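Local coordinates for glutathione S-transferase family protein (Pseudomonas putida, PDB 3LXZ) that probably catalyses the conjugation of reduced glutathione to a wide range of hydrophobic electrophiles, at residues A[66-71]-A[152-157]; A[125-130]-A[172-177]; A[7-12]-A[28-33]; A[145-150]-A[186-191]. All blocks are in the same frame, centred on the assembly; numbering follows the deposited sequence.

Contact 1. Residues A[66-71]-A[152-157]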
loop_
_atom_site.group_PDB
_atom_site.type_symbol
_atom_site.label_atom_id
_atom_site.label_comp_id
_atom_site.label_asym_id
_atom_site.label_seq_id
_atom_site.Cartn_x
_atom_site.Cartn_y
_atom_site.Cartn_z
ATOM N N ILE A 66 2.386 -2.915 -10.682
ATOM C CA ILE A 66 2.280 -2.941 -12.142
ATOM C C ILE A 66 2.871 -1.674 -12.794
ATOM O O ILE A 66 3.669 -1.743 -13.759
ATOM C CB ILE A 66 0.834 -3.185 -12.584
ATOM C CG1 ILE A 66 0.436 -4.606 -12.261
ATOM C CG2 ILE A 66 0.661 -2.944 -14.077
ATOM C CD1 ILE A 66 -1.108 -4.793 -12.150
ATOM N N LEU A 67 2.509 -0.518 -12.238
ATOM C CA LEU A 67 2.986 0.757 -12.787
ATOM C C LEU A 67 4.520 0.875 -12.694
ATOM O O LEU A 67 5.183 1.351 -13.641
ATOM C CB LEU A 67 2.310 1.959 -12.093
ATOM C CG LEU A 67 0.811 2.125 -12.274
ATOM C CD1 LEU A 67 0.294 3.259 -11.393
ATOM C CD2 LEU A 67 0.590 2.435 -13.757
ATOM N N ASP A 68 5.097 0.404 -11.583
ATOM C CA ASP A 68 6.539 0.428 -11.408
ATOM C C ASP A 68 7.254 -0.484 -12.402
ATOM O O ASP A 68 8.290 -0.079 -12.960
ATOM C CB ASP A 68 6.929 0.019 -9.986
ATOM C CG ASP A 68 6.893 1.175 -8.993
ATOM O OD1 ASP A 68 6.809 2.374 -9.389
ATOM O OD2 ASP A 68 6.955 0.854 -7.782
ATOM N N TYR A 69 6.713 -1.687 -12.612
ATOM C CA TYR A 69 7.211 -2.615 -13.626
ATOM C C TYR A 69 7.142 -1.991 -15.007
ATOM O O TYR A 69 8.111 -2.060 -15.736
ATOM C CB TYR A 69 6.414 -3.915 -13.615
ATOM C CG TYR A 69 6.903 -4.926 -14.627
ATOM C CD1 TYR A 69 8.017 -5.714 -14.386
ATOM C CD2 TYR A 69 6.227 -5.097 -15.828
ATOM C CE1 TYR A 69 8.452 -6.666 -15.334
ATOM C CE2 TYR A 69 6.656 -6.030 -16.780
ATOM C CZ TYR A 69 7.768 -6.809 -16.512
ATOM O OH TYR A 69 8.177 -7.736 -17.442
ATOM N N ILE A 70 6.019 -1.351 -15.340
ATOM C CA ILE A 70 5.894 -0.693 -16.644
ATOM C C ILE A 70 6.954 0.395 -16.862
ATOM O O ILE A 70 7.592 0.439 -17.930
ATOM C CB ILE A 70 4.465 -0.193 -16.893
ATOM C CG1 ILE A 70 3.511 -1.362 -17.064
ATOM C CG2 ILE A 70 4.371 0.648 -18.182
ATOM C CD1 ILE A 70 2.027 -0.939 -17.049
ATOM N N GLU A 71 7.154 1.270 -15.871
ATOM C CA GLU A 71 8.198 2.305 -15.956
ATOM C C GLU A 71 9.603 1.767 -16.283
ATOM O O GLU A 71 10.312 2.287 -17.146
ATOM C CB GLU A 71 8.266 3.138 -14.673
ATOM C CG GLU A 71 7.278 4.282 -14.585
ATOM C CD GLU A 71 7.122 5.065 -15.903
ATOM O OE1 GLU A 71 6.081 4.843 -16.533
ATOM O OE2 GLU A 71 8.030 5.856 -16.311
ATOM N N LEU A 152 3.574 15.391 -15.272
ATOM C CA LEU A 152 2.706 14.231 -15.048
ATOM C C LEU A 152 3.556 13.049 -14.545
ATOM O O LEU A 152 4.602 12.736 -15.132
ATOM C CB LEU A 152 1.977 13.845 -16.349
ATOM C CG LEU A 152 1.120 12.578 -16.261
ATOM C CD1 LEU A 152 -0.064 12.934 -15.454
ATOM C CD2 LEU A 152 0.649 12.106 -17.638
ATOM N N THR A 153 3.133 12.438 -13.443
ATOM C CA THR A 153 3.807 11.235 -12.907
ATOM C C THR A 153 2.769 10.191 -12.526
ATOM O O THR A 153 1.572 10.474 -12.560
ATOM C CB THR A 153 4.640 11.508 -11.642
ATOM O OG1 THR A 153 3.779 11.866 -10.546
ATOM C CG2 THR A 153 5.643 12.608 -11.863
ATOM N N LEU A 154 3.239 8.987 -12.143
ATOM C CA LEU A 154 2.379 7.951 -11.604
ATOM C C LEU A 154 1.422 8.417 -10.517
ATOM O O LEU A 154 0.275 7.956 -10.439
ATOM C CB LEU A 154 3.230 6.788 -11.054
ATOM C CG LEU A 154 4.263 6.215 -12.032
ATOM C CD1 LEU A 154 5.098 5.108 -11.343
ATOM C CD2 LEU A 154 3.635 5.683 -13.323
ATOM N N ALA A 155 1.886 9.295 -9.652
ATOM C CA ALA A 155 1.003 9.754 -8.591
ATOM C C ALA A 155 -0.239 10.468 -9.117
ATOM O O ALA A 155 -1.283 10.427 -8.452
ATOM C CB ALA A 155 1.753 10.644 -7.599
ATOM N N ASP A 156 -0.149 11.092 -10.304
ATOM C CA ASP A 156 -1.326 11.752 -10.887
ATOM C C ASP A 156 -2.382 10.775 -11.359
ATOM O O ASP A 156 -3.549 11.126 -11.402
ATOM C CB ASP A 156 -0.901 12.662 -12.035
ATOM C CG ASP A 156 -0.025 13.774 -11.559
ATOM O OD1 ASP A 156 -0.557 14.636 -10.791
ATOM O OD2 ASP A 156 1.171 13.778 -11.904
ATOM N N LEU A 157 -1.950 9.575 -11.778
ATOM C CA LEU A 157 -2.861 8.504 -12.125
ATOM C C LEU A 157 -3.652 8.032 -10.903
ATOM O O LEU A 157 -4.880 7.918 -10.959
ATOM C CB LEU A 157 -2.127 7.342 -12.822
ATOM C CG LEU A 157 -1.128 7.725 -13.944
ATOM C CD1 LEU A 157 -0.431 6.476 -14.544
ATOM C CD2 LEU A 157 -1.805 8.582 -15.026
#
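CG stands anti to the carbonyl carbon in both Leu67 (chi1 -65°) and Leu154 (chi1 -53°), and these torsions aim the two leucines at each other across the interface between the thioredoxin-like N-terminal domain and the helical C-terminal domain of the glutathione transferase fold. Helix 63-73 supplies one wall, the first turn of helix 154-174 the other. Leu154 buries the most surface, 90 Å², because both its methyls are engaged. Leu154 CD2 lies 4.1 Å from Leu67 CB, while Leu154 CD1 meets Glu71 CG at 4.0 Å, those two side chains approaching tip to tip. Asp68 crosses Leu154 obliquely, with Asp68 OD1 3.8 Å from Leu154 CD1. This carboxylate still has a charged partner, since OD1 pairs with Arg91; Glu71 likewise spends OE1 on Lys24 and OE2 on the backbone N of Leu79. One turn further on, Leu157 adds a smaller apolar touch through CD1 to Leu67 CD2, and beyond it Leu157 and Leu67 both reach Ala20 of helix 12-23. Leu67 is also close to Thr63, a glutathione-binding residue. Leu154 sits inside a capping box that closes the start of helix 154-174; in it Thr153 OG1 accepts a weak bond from Ala155 N at 3.3 Å. The reciprocal bond is stronger and straighter: Thr153 N donates to the anti lone pair of Asp156 OD2 over 2.8 Å, at 165°.

Contact 2. Residues A[125-130]-A[172-177]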
loop_
_atom_site.group_PDB
_atom_site.type_symbol
_atom_site.label_atom_id
_atom_site.label_comp_id
_atom_site.label_asym_id
_atom_site.label_seq_id
_atom_site.Cartn_x
_atom_site.Cartn_y
_atom_site.Cartn_z
ATOM N N LYS A 125 -15.611 5.940 10.579
ATOM C CA LYS A 125 -14.202 5.692 10.383
ATOM C C LYS A 125 -13.766 6.258 9.022
ATOM O O LYS A 125 -12.716 6.886 8.927
ATOM C CB LYS A 125 -13.867 4.198 10.568
ATOM C CG LYS A 125 -12.411 3.804 10.340
ATOM C CD LYS A 125 -11.424 4.758 11.033
ATOM C CE LYS A 125 -10.015 4.184 11.088
ATOM N NZ LYS A 125 -9.814 3.365 12.291
ATOM N N ALA A 126 -14.584 6.070 7.990
ATOM C CA ALA A 126 -14.277 6.629 6.680
ATOM C C ALA A 126 -14.179 8.141 6.695
ATOM O O ALA A 126 -13.279 8.702 6.093
ATOM C CB ALA A 126 -15.259 6.168 5.619
ATOM N N ARG A 127 -15.094 8.812 7.375
ATOM C CA ARG A 127 -15.008 10.266 7.483
ATOM C C ARG A 127 -13.680 10.725 8.113
ATOM O O ARG A 127 -13.013 11.597 7.580
ATOM C CB ARG A 127 -16.190 10.815 8.296
ATOM C CG ARG A 127 -16.198 12.379 8.424
ATOM C CD ARG A 127 -17.259 12.859 9.431
ATOM N NE ARG A 127 -18.535 12.241 9.119
ATOM C CZ ARG A 127 -19.464 12.784 8.341
ATOM N NH1 ARG A 127 -19.284 13.997 7.816
ATOM N NH2 ARG A 127 -20.585 12.118 8.105
ATOM N N ALA A 128 -13.285 10.125 9.237
ATOM C CA ALA A 128 -12.046 10.530 9.892
ATOM C C ALA A 128 -10.848 10.205 8.973
ATOM O O ALA A 128 -9.926 11.028 8.815
ATOM C CB ALA A 128 -11.901 9.835 11.267
ATOM N N ASP A 129 -10.868 9.021 8.371
ATOM C CA ASP A 129 -9.754 8.599 7.491
ATOM C C ASP A 129 -9.613 9.498 6.251
ATOM O O ASP A 129 -8.486 9.853 5.858
ATOM C CB ASP A 129 -9.899 7.134 7.070
ATOM C CG ASP A 129 -9.551 6.161 8.171
ATOM O OD1 ASP A 129 -8.889 6.540 9.164
ATOM O OD2 ASP A 129 -9.910 4.973 8.021
ATOM N N LEU A 130 -10.743 9.851 5.635
ATOM C CA LEU A 130 -10.737 10.732 4.460
ATOM C C LEU A 130 -10.336 12.156 4.768
ATOM O O LEU A 130 -9.529 12.765 4.055
ATOM C CB LEU A 130 -12.072 10.709 3.743
ATOM C CG LEU A 130 -12.213 9.410 2.951
ATOM C CD1 LEU A 130 -13.623 9.147 2.568
ATOM C CD2 LEU A 130 -11.322 9.496 1.728
ATOM N N LYS A 172 -22.180 12.184 -1.419
ATOM C CA LYS A 172 -23.365 11.335 -1.310
ATOM C C LYS A 172 -23.555 10.697 0.066
ATOM O O LYS A 172 -24.692 10.592 0.554
ATOM C CB LYS A 172 -23.381 10.252 -2.409
ATOM C CG LYS A 172 -23.463 10.817 -3.833
ATOM C CD LYS A 172 -23.239 9.745 -4.914
ATOM C CE LYS A 172 -24.559 9.098 -5.398
ATOM N NZ LYS A 172 -25.345 9.941 -6.371
ATOM N N VAL A 173 -22.452 10.259 0.680
ATOM C CA VAL A 173 -22.502 9.489 1.933
ATOM C C VAL A 173 -22.218 10.340 3.182
ATOM O O VAL A 173 -22.851 10.164 4.226
ATOM C CB VAL A 173 -21.508 8.277 1.891
ATOM C CG1 VAL A 173 -21.612 7.417 3.162
ATOM C CG2 VAL A 173 -21.728 7.427 0.649
ATOM N N LEU A 174 -21.256 11.245 3.094
ATOM C CA LEU A 174 -20.760 11.888 4.290
ATOM C C LEU A 174 -21.214 13.334 4.462
ATOM O O LEU A 174 -20.957 13.935 5.507
ATOM C CB LEU A 174 -19.236 11.800 4.318
ATOM C CG LEU A 174 -18.651 10.375 4.260
ATOM C CD1 LEU A 174 -17.131 10.421 4.351
ATOM C CD2 LEU A 174 -19.202 9.515 5.385
ATOM N N ASN A 175 -21.851 13.888 3.431
ATOM C CA ASN A 175 -22.249 15.311 3.396
ATOM C C ASN A 175 -21.051 16.283 3.496
ATOM O O ASN A 175 -21.120 17.316 4.174
ATOM C CB ASN A 175 -23.304 15.611 4.488
ATOM C CG ASN A 175 -24.523 14.661 4.427
ATOM O OD1 ASN A 175 -24.821 13.950 5.396
ATOM N ND2 ASN A 175 -25.213 14.633 3.278
ATOM N N ILE A 176 -19.951 15.941 2.818
ATOM C CA ILE A 176 -18.717 16.751 2.820
ATOM C C ILE A 176 -18.177 16.802 1.394
ATOM O O ILE A 176 -18.044 15.775 0.736
ATOM C CB ILE A 176 -17.606 16.146 3.726
ATOM C CG1 ILE A 176 -18.112 15.865 5.145
ATOM C CG2 ILE A 176 -16.346 17.030 3.747
ATOM C CD1 ILE A 176 -17.104 15.079 6.018
ATOM N N ASP A 177 -17.896 17.999 0.903
ATOM C CA ASP A 177 -17.266 18.139 -0.408
ATOM C C ASP A 177 -15.806 18.412 -0.109
ATOM O O ASP A 177 -15.441 19.514 0.279
ATOM C CB ASP A 177 -17.942 19.275 -1.207
ATOM C CG ASP A 177 -17.388 19.445 -2.609
ATOM O OD1 ASP A 177 -16.324 18.873 -2.942
ATOM O OD2 ASP A 177 -18.021 20.192 -3.408
#
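Leu174 O is the polar centre of the contact and receives two N-H groups from the Arg127 guanidinium. Arg127 NH1 makes the better bond, 2.9 Å to Leu174 O with an N-H...O angle of 138°; it lies in the carbonyl plane, although the oxygen is tilted out of the guanidinium plane. Arg127 NH2 to the same Leu174 O is weak at 3.2 Å. The rest of the first shell is apolar. Leu174 CB sits 3.7 Å above one guanidinium face of Arg127, offset toward the rim, and Ile176 CD1 comes in obliquely, only 3.0 Å from Arg127 NH1, a notably tight fit. Ile176 CD1 is also 3.7 Å from Arg127 CG, so Ile176 crosses the arginine obliquely, its CD1 touching both the aliphatic stem and the guanidinium. Leu174 CD1 presses on the helix backbone at Arg127 CA (3.8 Å) and reaches Leu130 CD1 at 4.1 Å, the two leucines crossing at about a right angle.

Two features place these groups. Arg127 leaves helix 120-140 with CG anti to the backbone N, then bends at chi3 (-50°) to turn its head to the carbonyl. On the other side, helix 154-174 widens into a pi-type turn at 172-174, and the positive phi of Asn175 (61°) swings the chain round so that Ile176 follows Leu174 back to the arginine. Behind them Leu130 packs on Ile101 and Pro104 of helix 84-106, joining three helices of the C-terminal domain. The C-terminal end of a helix is the negative end of its dipole, so the cation of Arg127 on Leu174 O probably has a favourable electrostatic effect there.

Contact 3. Residues A[7-12]-A[28-33]; sequences GFSVSN and FEEVTF
Backbone hydrogen bonds make the primary link, joining the end of strand 3-7 to its parallel neighbour 28-32 across the beta-alpha-beta crossover that opens the thioredoxin-like domain. Gly7 N donates to Val31 O at 3.0 Å, nearly along the C=O axis (171°). Phe33 N returns a bond to Gly7 O at 2.9 Å, with the donor standing 38° above the carbonyl plane. CA-H...O contacts supplement this pair: Thr32 CA lies 3.3 Å from Gly7 O, and Gly7 CA lies 3.2 Å from Phe33 O.

Aromatic contacts come next. Phe8 takes the crowded chi1 (61°), which brings the edge of its ring, at Phe8 CD1, to 3.4 Å from Phe33 O, while Ser11 CB sits 3.8 Å above the ring centre. Phe212 stacks with Phe8.

Among polar side chains, Ser9 OG passes Glu30 OE2 at 3.9 Å without bonding; that carboxylate is held by Tyr14, Lys18 and Arg200.

Turn and cap complete the set: Ser11 N bonds Phe8 O at 2.9 Å in a type I turn, and Ser11 OG caps Tyr14 N. Ser11, a glutathione-binding residue, is thereby fixed at the start of helix 12-23, whose positive end could favour an anionic thiolate in bound glutathione.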
loop_
_atom_site.group_PDB
_atom_site.type_symbol
_atom_site.label_atom_id
_atom_site.label_comp_id
_atom_site.label_asym_id
_atom_site.label_seq_id
_atom_site.Cartn_x
_atom_site.Cartn_y
_atom_site.Cartn_z
ATOM N N GLY A 7 -8.777 -6.933 -16.428
ATOM C CA GLY A 7 -9.603 -6.167 -15.493
ATOM C C GLY A 7 -10.921 -5.787 -16.145
ATOM O O GLY A 7 -11.451 -6.512 -16.997
ATOM N N PHE A 8 -11.482 -4.674 -15.722
ATOM C CA PHE A 8 -12.709 -4.226 -16.330
ATOM C C PHE A 8 -12.731 -2.718 -16.262
ATOM O O PHE A 8 -12.202 -2.140 -15.342
ATOM C CB PHE A 8 -13.925 -4.909 -15.687
ATOM C CG PHE A 8 -14.108 -4.633 -14.197
ATOM C CD1 PHE A 8 -13.362 -5.339 -13.227
ATOM C CD2 PHE A 8 -15.035 -3.683 -13.774
ATOM C CE1 PHE A 8 -13.545 -5.078 -11.871
ATOM C CE2 PHE A 8 -15.241 -3.422 -12.413
ATOM C CZ PHE A 8 -14.489 -4.122 -11.461
ATOM N N SER A 9 -13.345 -2.091 -17.263
ATOM C CA SER A 9 -13.256 -0.643 -17.400
ATOM C C SER A 9 -14.044 0.151 -16.383
ATOM O O SER A 9 -13.967 1.368 -16.374
ATOM C CB SER A 9 -13.641 -0.239 -18.821
ATOM O OG SER A 9 -12.606 -0.634 -19.692
ATOM N N VAL A 10 -14.789 -0.519 -15.512
ATOM C CA VAL A 10 -15.443 0.213 -14.430
ATOM C C VAL A 10 -14.440 0.339 -13.251
ATOM O O VAL A 10 -14.622 1.204 -12.371
ATOM C CB VAL A 10 -16.782 -0.442 -14.014
ATOM C CG1 VAL A 10 -17.464 0.305 -12.830
ATOM C CG2 VAL A 10 -17.761 -0.506 -15.214
ATOM N N SER A 11 -13.375 -0.484 -13.252
ATOM C CA SER A 11 -12.411 -0.482 -12.126
ATOM C C SER A 11 -11.470 0.718 -12.193
ATOM O O SER A 11 -10.731 0.872 -13.170
ATOM C CB SER A 11 -11.568 -1.759 -12.087
ATOM O OG SER A 11 -10.457 -1.535 -11.210
ATOM N N ASN A 12 -11.481 1.547 -11.149
ATOM C CA ASN A 12 -10.553 2.674 -11.080
ATOM C C ASN A 12 -9.069 2.263 -11.119
ATOM O O ASN A 12 -8.281 2.856 -11.864
ATOM C CB ASN A 12 -10.879 3.595 -9.896
ATOM C CG ASN A 12 -10.665 2.924 -8.523
ATOM O OD1 ASN A 12 -10.833 1.715 -8.362
ATOM N ND2 ASN A 12 -10.299 3.735 -7.536
ATOM N N PHE A 28 -1.208 -2.931 -25.956
ATOM C CA PHE A 28 -1.730 -3.851 -24.958
ATOM C C PHE A 28 -3.080 -4.419 -25.346
ATOM O O PHE A 28 -3.849 -3.793 -26.066
ATOM C CB PHE A 28 -1.829 -3.165 -23.583
ATOM C CG PHE A 28 -2.814 -2.029 -23.518
ATOM C CD1 PHE A 28 -2.474 -0.760 -23.991
ATOM C CD2 PHE A 28 -4.075 -2.212 -22.933
ATOM C CE1 PHE A 28 -3.382 0.298 -23.927
ATOM C CE2 PHE A 28 -4.992 -1.163 -22.856
ATOM C CZ PHE A 28 -4.639 0.106 -23.344
ATOM N N GLU A 29 -3.382 -5.594 -24.827
ATOM C CA GLU A 29 -4.659 -6.237 -25.082
ATOM C C GLU A 29 -5.456 -6.237 -23.779
ATOM O O GLU A 29 -4.909 -6.533 -22.712
ATOM C CB GLU A 29 -4.414 -7.657 -25.617
ATOM C CG GLU A 29 -5.656 -8.517 -25.827
ATOM C CD GLU A 29 -5.314 -9.995 -26.113
ATOM O OE1 GLU A 29 -4.151 -10.305 -26.463
ATOM O OE2 GLU A 29 -6.220 -10.848 -25.972
ATOM N N GLU A 30 -6.724 -5.878 -23.867
ATOM C CA GLU A 30 -7.607 -5.858 -22.713
ATOM C C GLU A 30 -8.329 -7.176 -22.593
ATOM O O GLU A 30 -8.863 -7.666 -23.576
ATOM C CB GLU A 30 -8.611 -4.719 -22.827
ATOM C CG GLU A 30 -7.955 -3.345 -22.866
ATOM C CD GLU A 30 -8.954 -2.237 -22.844
ATOM O OE1 GLU A 30 -9.132 -1.601 -23.898
ATOM O OE2 GLU A 30 -9.595 -2.014 -21.791
ATOM N N VAL A 31 -8.325 -7.758 -21.396
ATOM C CA VAL A 31 -9.042 -9.002 -21.088
ATOM C C VAL A 31 -10.030 -8.754 -19.968
ATOM O O VAL A 31 -9.625 -8.338 -18.882
ATOM C CB VAL A 31 -8.067 -10.136 -20.642
ATOM C CG1 VAL A 31 -8.830 -11.411 -20.318
ATOM C CG2 VAL A 31 -6.981 -10.402 -21.706
ATOM N N THR A 32 -11.322 -8.986 -20.218
ATOM C CA THR A 32 -12.371 -8.808 -19.201
ATOM C C THR A 32 -12.178 -9.845 -18.082
ATOM O O THR A 32 -12.121 -11.053 -18.354
ATOM C CB THR A 32 -13.791 -8.908 -19.819
ATOM O OG1 THR A 32 -13.871 -8.020 -20.945
ATOM C CG2 THR A 32 -14.894 -8.503 -18.807
ATOM N N PHE A 33 -12.107 -9.362 -16.845
ATOM C CA PHE A 33 -11.714 -10.150 -15.665
ATOM C C PHE A 33 -12.156 -9.319 -14.457
ATOM O O PHE A 33 -11.783 -8.156 -14.332
ATOM C CB PHE A 33 -10.192 -10.371 -15.628
ATOM C CG PHE A 33 -9.690 -11.018 -14.343
ATOM C CD1 PHE A 33 -9.850 -12.390 -14.095
ATOM C CD2 PHE A 33 -9.041 -10.251 -13.405
ATOM C CE1 PHE A 33 -9.366 -12.979 -12.892
ATOM C CE2 PHE A 33 -8.564 -10.825 -12.215
ATOM C CZ PHE A 33 -8.737 -12.196 -11.967
#

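Contact 4. Residues A[145-150]-A[186-191]; sequences PYVAGE and KALLQL
Leu188 and Leu191, one turn apart on helix 183-193, are two bumps that fit against a bent strip of loop formed by Pro145, Tyr146 and Val147. Both leucines have CG anti to the backbone N (chi1 175° and -178°), so each projects its forked tip at the loop. The fork of Leu188 goes deepest. Leu188 CD2 settles into a hollow walled by Val147 N at 3.5 Å and Val147 CG2 at 3.6 Å, with Tyr146 CA at 3.9 Å as a further wall. Leu188 CD1 lies beside Tyr146 CD1, also 3.9 Å away, and the Pro145 carbonyl oxygen, O, is close to both branches, 3.7 Å from Leu188 CD2. Val147 and Tyr146 each cross Leu188 at about a right angle.

The contact belongs to the all-helical C-terminal domain of the glutathione transferase fold, where the loop between helices 120-140 and 154-174 lies against helix 183-193. The loop has its own shape constraint: a cis peptide precedes Pro145. Asp156 on helix 154-174 touches Leu188 and accepts the Val147 N-H at OD1, which gives this backbone amide a partner while the Leu188 methyl packs beside it. Phe159 of the same helix packs on both Val147 and Leu188.

Leu191 fills the shallower notch. Leu191 CD2 rests between the proline ring, with Pro145 CG at 3.8 Å, and the far end of the tyrosine, with Tyr146 CZ at 4.1 Å. Although Tyr146 CB points away from the helix, chi1 of -55° sets CG beside the backbone N, and the side chain crosses both leucines at about a right angle, their methyls meeting the ring obliquely, with Gly149 O in plane at the ring edge.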
loop_
_atom_site.group_PDB
_atom_site.type_symbol
_atom_site.label_atom_id
_atom_site.label_comp_id
_atom_site.label_asym_id
_atom_site.label_seq_id
_atom_site.Cartn_x
_atom_site.Cartn_y
_atom_site.Cartn_z
ATOM N N PRO A 145 1.367 21.971 -11.676
ATOM C CA PRO A 145 0.005 21.714 -11.177
ATOM C C PRO A 145 -0.213 20.281 -10.702
ATOM O O PRO A 145 -1.192 20.000 -9.996
ATOM C CB PRO A 145 -0.866 21.963 -12.404
ATOM C CG PRO A 145 0.040 21.560 -13.548
ATOM C CD PRO A 145 1.404 22.027 -13.147
ATOM N N TYR A 146 0.683 19.394 -11.116
ATOM C CA TYR A 146 0.561 17.965 -10.827
ATOM C C TYR A 146 0.910 17.621 -9.383
ATOM O O TYR A 146 1.511 18.431 -8.655
ATOM C CB TYR A 146 1.434 17.162 -11.805
ATOM C CG TYR A 146 1.123 17.460 -13.235
ATOM C CD1 TYR A 146 0.103 16.786 -13.885
ATOM C CD2 TYR A 146 1.857 18.411 -13.955
ATOM C CE1 TYR A 146 -0.201 17.058 -15.218
ATOM C CE2 TYR A 146 1.557 18.674 -15.295
ATOM C CZ TYR A 146 0.521 17.999 -15.904
ATOM O OH TYR A 146 0.207 18.231 -17.228
ATOM N N VAL A 147 0.531 16.416 -8.972
ATOM C CA VAL A 147 0.671 16.032 -7.581
ATOM C C VAL A 147 2.064 16.282 -7.025
ATOM O O VAL A 147 2.208 16.936 -5.971
ATOM C CB VAL A 147 0.209 14.569 -7.274
ATOM C CG1 VAL A 147 0.453 14.250 -5.800
ATOM C CG2 VAL A 147 -1.267 14.406 -7.571
ATOM N N ALA A 148 3.078 15.813 -7.757
ATOM C CA ALA A 148 4.424 15.769 -7.229
ATOM C C ALA A 148 5.242 16.925 -7.714
ATOM O O ALA A 148 6.390 17.083 -7.287
ATOM C CB ALA A 148 5.105 14.439 -7.626
ATOM N N GLY A 149 4.677 17.764 -8.588
ATOM C CA GLY A 149 5.514 18.830 -9.163
ATOM C C GLY A 149 5.008 19.348 -10.486
ATOM O O GLY A 149 3.818 19.445 -10.681
ATOM N N GLU A 150 5.938 19.659 -11.398
ATOM C CA GLU A 150 5.609 20.294 -12.682
ATOM C C GLU A 150 5.321 19.336 -13.853
ATOM O O GLU A 150 4.950 19.788 -14.943
ATOM C CB GLU A 150 6.709 21.304 -13.073
ATOM C CG GLU A 150 7.007 22.337 -11.966
ATOM C CD GLU A 150 8.076 23.377 -12.309
ATOM O OE1 GLU A 150 8.559 23.431 -13.467
ATOM O OE2 GLU A 150 8.440 24.160 -11.398
ATOM N N LYS A 186 -8.770 20.590 -6.997
ATOM C CA LYS A 186 -9.908 20.812 -7.896
ATOM C C LYS A 186 -9.386 21.105 -9.302
ATOM O O LYS A 186 -9.853 20.520 -10.301
ATOM C CB LYS A 186 -10.824 21.937 -7.364
ATOM C CG LYS A 186 -12.272 21.836 -7.827
ATOM C CD LYS A 186 -13.079 22.981 -7.218
ATOM C CE LYS A 186 -14.551 22.647 -7.156
ATOM N NZ LYS A 186 -14.920 21.642 -8.190
ATOM N N ALA A 187 -8.359 21.950 -9.376
ATOM C CA ALA A 187 -7.781 22.358 -10.641
ATOM C C ALA A 187 -7.066 21.204 -11.353
ATOM O O ALA A 187 -7.172 21.057 -12.559
ATOM C CB ALA A 187 -6.830 23.530 -10.418
ATOM N N LEU A 188 -6.372 20.358 -10.587
ATOM C CA LEU A 188 -5.664 19.228 -11.190
ATOM C C LEU A 188 -6.673 18.201 -11.739
ATOM O O LEU A 188 -6.454 17.630 -12.814
ATOM C CB LEU A 188 -4.683 18.588 -10.168
ATOM C CG LEU A 188 -3.960 17.309 -10.643
ATOM C CD1 LEU A 188 -3.217 17.511 -11.975
ATOM C CD2 LEU A 188 -2.943 16.815 -9.584
ATOM N N LEU A 189 -7.758 17.972 -11.005
ATOM C CA LEU A 189 -8.745 17.008 -11.441
ATOM C C LEU A 189 -9.324 17.463 -12.776
ATOM O O LEU A 189 -9.499 16.649 -13.668
ATOM C CB LEU A 189 -9.845 16.823 -10.400
ATOM C CG LEU A 189 -10.678 15.543 -10.553
ATOM C CD1 LEU A 189 -9.819 14.246 -10.394
ATOM C CD2 LEU A 189 -11.810 15.513 -9.544
ATOM N N GLN A 190 -9.611 18.756 -12.937
ATOM C CA GLN A 190 -10.108 19.202 -14.240
ATOM C C GLN A 190 -9.054 19.027 -15.318
ATOM O O GLN A 190 -9.372 18.650 -16.433
ATOM C CB GLN A 190 -10.533 20.654 -14.205
ATOM C CG GLN A 190 -11.277 21.089 -15.474
ATOM C CD GLN A 190 -10.369 21.579 -16.572
ATOM O OE1 GLN A 190 -9.165 21.759 -16.383
ATOM N NE2 GLN A 190 -10.949 21.799 -17.761
ATOM N N LEU A 191 -7.799 19.292 -14.969
ATOM C CA LEU A 191 -6.686 19.180 -15.908
ATOM C C LEU A 191 -6.475 17.741 -16.436
ATOM O O LEU A 191 -6.308 17.521 -17.639
ATOM C CB LEU A 191 -5.398 19.708 -15.260
ATOM C CG LEU A 191 -4.160 19.688 -16.167
ATOM C CD1 LEU A 191 -4.383 20.454 -17.474
ATOM C CD2 LEU A 191 -2.931 20.243 -15.451
#

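Overall arrangement
Along the chain, contact 3 closes within the N-terminal domain before the others begin; contact 1 then spans both domains, and contacts 2 and 4 lie inside the helical C-terminal domain. Contacts 1, 2 and 4 interleave in sequence. Helix 154-174 links contacts 1 and 2, which take its two ends and have centres about 27 Å apart, on opposite sides of the chain's centre. Contacts 1 and 4 touch through Asp156, their centres about 15 Å apart. Contact 3, about 17 Å from contact 1 between centres, carries glutathione-binding Ser11, while contact 1 borders glutathione-binding Thr63; the interdomain packing thus adjoins the glutathione site, and contact 4 lies away from it.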